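Local coordinates for protein scytalidopepsin B (Scytalidium lignicola, PDB 2IFR) that cleaves peptide bonds as a fungal endopeptidase of the glutamic peptidase family, active in acid, at residues E85-Q90 against N107-Q112. Numbering follows the deposited sequence.
Sequences EGDSIQ and NLTTGQ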
ATOM      1  N   GLU A  85      17.692  -0.551  -1.254  1.00 30.60           N
ATOM      2  CA  GLU A  85      17.493   0.764  -1.825  1.00 30.98           C
ATOM      3  C   GLU A  85      17.678   0.677  -3.327  1.00 29.28           C
ATOM      4  O   GLU A  85      18.619   0.016  -3.819  1.00 29.34           O
ATOM      5  CB  GLU A  85      18.525   1.730  -1.220  1.00 34.93           C
ATOM      6  CG  GLU A  85      18.251   3.217  -1.439  1.00 41.30           C
ATOM      7  CD  GLU A  85      18.344   3.632  -2.896  1.00 46.99           C
ATOM      8  OE1 GLU A  85      19.347   3.260  -3.553  1.00 49.12           O
ATOM      9  OE2 GLU A  85      17.421   4.339  -3.391  1.00 50.17           O
ATOM     10  N   GLY A  86      16.794   1.301  -4.077  1.00 26.07           N
ATOM     11  CA  GLY A  86      16.942   1.283  -5.512  1.00 24.97           C
ATOM     12  C   GLY A  86      16.292   0.108  -6.209  1.00 25.13           C
ATOM     13  O   GLY A  86      16.161   0.132  -7.470  1.00 24.86           O
ATOM     14  N   ASP A  87      15.885  -0.927  -5.479  1.00 24.61           N
ATOM     15  CA  ASP A  87      15.251  -2.065  -6.175  1.00 25.35           C
ATOM     16  C   ASP A  87      13.928  -1.642  -6.778  1.00 26.32           C
ATOM     17  O   ASP A  87      13.286  -0.632  -6.332  1.00 25.37           O
ATOM     18  CB  ASP A  87      14.996  -3.226  -5.224  1.00 25.93           C
ATOM     19  CG  ASP A  87      16.274  -3.910  -4.784  1.00 27.94           C
ATOM     20  OD1 ASP A  87      17.344  -3.604  -5.360  1.00 24.48           O
ATOM     21  OD2 ASP A  87      16.195  -4.750  -3.863  1.00 25.24           O
ATOM     22  N   SER A  88      13.495  -2.383  -7.778  1.00 25.97           N
ATOM     23  CA  SER A  88      12.249  -2.101  -8.448  1.00 26.40           C
ATOM     24  C   SER A  88      11.322  -3.253  -8.097  1.00 27.34           C
ATOM     25  O   SER A  88      11.625  -4.447  -8.410  1.00 28.05           O
ATOM     26  CB  SER A  88      12.505  -1.999  -9.940  1.00 25.74           C
ATOM     27  OG  SER A  88      11.293  -1.799 -10.623  1.00 31.85           O
ATOM     28  N   ILE A  89      10.218  -2.933  -7.428  1.00 27.29           N
ATOM     29  CA  ILE A  89       9.263  -3.923  -6.944  1.00 26.97           C
ATOM     30  C   ILE A  89       7.907  -3.903  -7.627  1.00 27.68           C
ATOM     31  O   ILE A  89       7.152  -2.872  -7.535  1.00 25.31           O
ATOM     32  CB  ILE A  89       8.984  -3.721  -5.434  1.00 27.22           C
ATOM     33  CG1 ILE A  89      10.297  -3.563  -4.653  1.00 27.73           C
ATOM     34  CG2 ILE A  89       8.127  -4.857  -4.903  1.00 24.60           C
ATOM     35  CD1 ILE A  89      11.220  -4.756  -4.718  1.00 30.44           C
ATOM     36  N   GLN A  90       7.549  -4.999  -8.298  1.00 27.26           N
ATOM     37  CA  GLN A  90       6.237  -5.066  -8.931  1.00 28.58           C
ATOM     38  C   GLN A  90       5.251  -5.612  -7.898  1.00 29.23           C
ATOM     39  O   GLN A  90       5.466  -6.733  -7.320  1.00 29.73           O
ATOM     40  CB  GLN A  90       6.273  -5.959 -10.158  1.00 30.51           C
ATOM     41  CG  GLN A  90       4.983  -5.946 -10.912  1.00 34.91           C
ATOM     42  CD  GLN A  90       5.118  -6.591 -12.270  1.00 40.68           C
ATOM     43  OE1 GLN A  90       5.475  -7.820 -12.363  1.00 42.42           O
ATOM     44  NE2 GLN A  90       4.874  -5.853 -13.261  1.00 42.89           N
ATOM     45  N   ASN A 107      10.444  -8.706  -6.750  1.00 33.35           N
ATOM     46  CA  ASN A 107      11.596  -7.817  -6.807  1.00 31.27           C
ATOM     47  C   ASN A 107      12.218  -8.023  -8.176  1.00 32.53           C
ATOM     48  O   ASN A 107      12.979  -9.028  -8.417  1.00 33.03           O
ATOM     49  CB  ASN A 107      12.609  -8.151  -5.725  1.00 28.90           C
ATOM     50  CG  ASN A 107      13.731  -7.140  -5.668  1.00 24.65           C
ATOM     51  OD1 ASN A 107      14.153  -6.589  -6.760  1.00 25.67           O
ATOM     52  ND2 ASN A 107      14.202  -6.901  -4.544  1.00 20.95           N
ATOM     53  N   LEU A 108      11.910  -7.121  -9.096  1.00 32.64           N
ATOM     54  CA  LEU A 108      12.416  -7.232 -10.445  1.00 33.53           C
ATOM     55  C   LEU A 108      13.914  -7.069 -10.481  1.00 34.29           C
ATOM     56  O   LEU A 108      14.580  -7.477 -11.464  1.00 36.25           O
ATOM     57  CB  LEU A 108      11.780  -6.181 -11.340  1.00 34.41           C
ATOM     58  CG  LEU A 108      10.260  -6.149 -11.367  1.00 34.83           C
ATOM     59  CD1 LEU A 108       9.808  -5.060 -12.361  1.00 34.15           C
ATOM     60  CD2 LEU A 108       9.715  -7.515 -11.775  1.00 35.60           C
ATOM     61  N   THR A 109      14.487  -6.507  -9.434  1.00 33.81           N
ATOM     62  CA  THR A 109      15.928  -6.313  -9.449  1.00 33.37           C
ATOM     63  C   THR A 109      16.682  -7.588  -9.078  1.00 34.30           C
ATOM     64  O   THR A 109      17.768  -7.873  -9.654  1.00 35.43           O
ATOM     65  CB  THR A 109      16.324  -5.159  -8.501  1.00 32.36           C
ATOM     66  OG1 THR A 109      15.604  -3.980  -8.887  1.00 29.20           O
ATOM     67  CG2 THR A 109      17.815  -4.871  -8.598  1.00 31.76           C
ATOM     68  N   THR A 110      16.139  -8.374  -8.159  1.00 35.12           N
ATOM     69  CA  THR A 110      16.807  -9.602  -7.715  1.00 36.39           C
ATOM     70  C   THR A 110      16.262 -10.880  -8.368  1.00 38.11           C
ATOM     71  O   THR A 110      16.932 -11.973  -8.327  1.00 38.51           O
ATOM     72  CB  THR A 110      16.677  -9.763  -6.201  1.00 34.87           C
ATOM     73  OG1 THR A 110      15.295  -9.900  -5.860  1.00 32.97           O
ATOM     74  CG2 THR A 110      17.241  -8.535  -5.486  1.00 34.52           C
ATOM     75  N   GLY A 111      15.079 -10.787  -8.961  1.00 36.86           N
ATOM     76  CA  GLY A 111      14.478 -11.950  -9.579  1.00 38.05           C
ATOM     77  C   GLY A 111      13.678 -12.790  -8.592  1.00 38.36           C
ATOM     78  O   GLY A 111      13.279 -13.940  -8.925  1.00 40.49           O
ATOM     79  N   GLN A 112      13.427 -12.277  -7.392  1.00 38.28           N
ATOM     80  CA  GLN A 112      12.656 -13.032  -6.402  1.00 38.17           C
ATOM     81  C   GLN A 112      11.189 -12.667  -6.495  1.00 39.20           C
ATOM     82  O   GLN A 112      10.819 -11.481  -6.855  1.00 39.08           O
ATOM     83  CB  GLN A 112      13.138 -12.734  -5.004  1.00 39.53           C
ATOM     84  CG  GLN A 112      14.619 -12.663  -4.888  1.00 43.71           C
ATOM     85  CD  GLN A 112      15.031 -12.026  -3.587  1.00 46.64           C
ATOM     86  OE1 GLN A 112      15.260 -12.767  -2.559  1.00 48.18           O
ATOM     87  NE2 GLN A 112      15.101 -10.759  -3.589  1.00 46.68           N
TER
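Ile89 and Asn107 form an antiparallel non-hydrogen-bonded pair with their CA atoms 4.5 Å apart, and just beyond it Leu108 N donates to Ser88 O at 2.8 Å. After that bond the second chain turns away, and side chains take over the pairing. Thr109 OG1, set beside its own backbone N (chi1 -56°), accepts from Ser88 N at 2.9 Å, so a hydroxyl stands where a strand partner would offer a carbonyl. The methyl of the same threonine, CG2, lies against Asp87 OD1 at 3.5 Å.

The Asn107 amide works at both ends. With CG anti to the backbone N (chi1 -173°), it reaches past Ile89 to Asp87: ND2 meets Asp87 OD2 at 3.0 Å by a nearly straight bond, in the amide's own plane but from well above the carboxylate plane. OD1 turns back into its own chain, taking Thr109 N in the carbonyl plane at 2.7 Å, an Asx turn, and Thr110 N from above that plane, which completes an Asx motif. These bonds fix the rotation of the amide, and Asn107 CG rests 3.6 Å from Ile89 CD1. Displaced from this polar cluster, Leu108 CD2 packs on Gln90 CB at 4.1 Å.

Asp87 OD2 also accepts from Ser84 N, and Asn107 ND2 also donates to Thr82 O, tying in the incoming loop. Gly111 and Gln112 both face Asn107 in a G1 bulge that closes the hairpin of strands 100-107 and 112-118; strand 88-95 runs between strand 100-107 and strand 16-29, whose Val25 packs against Ile89.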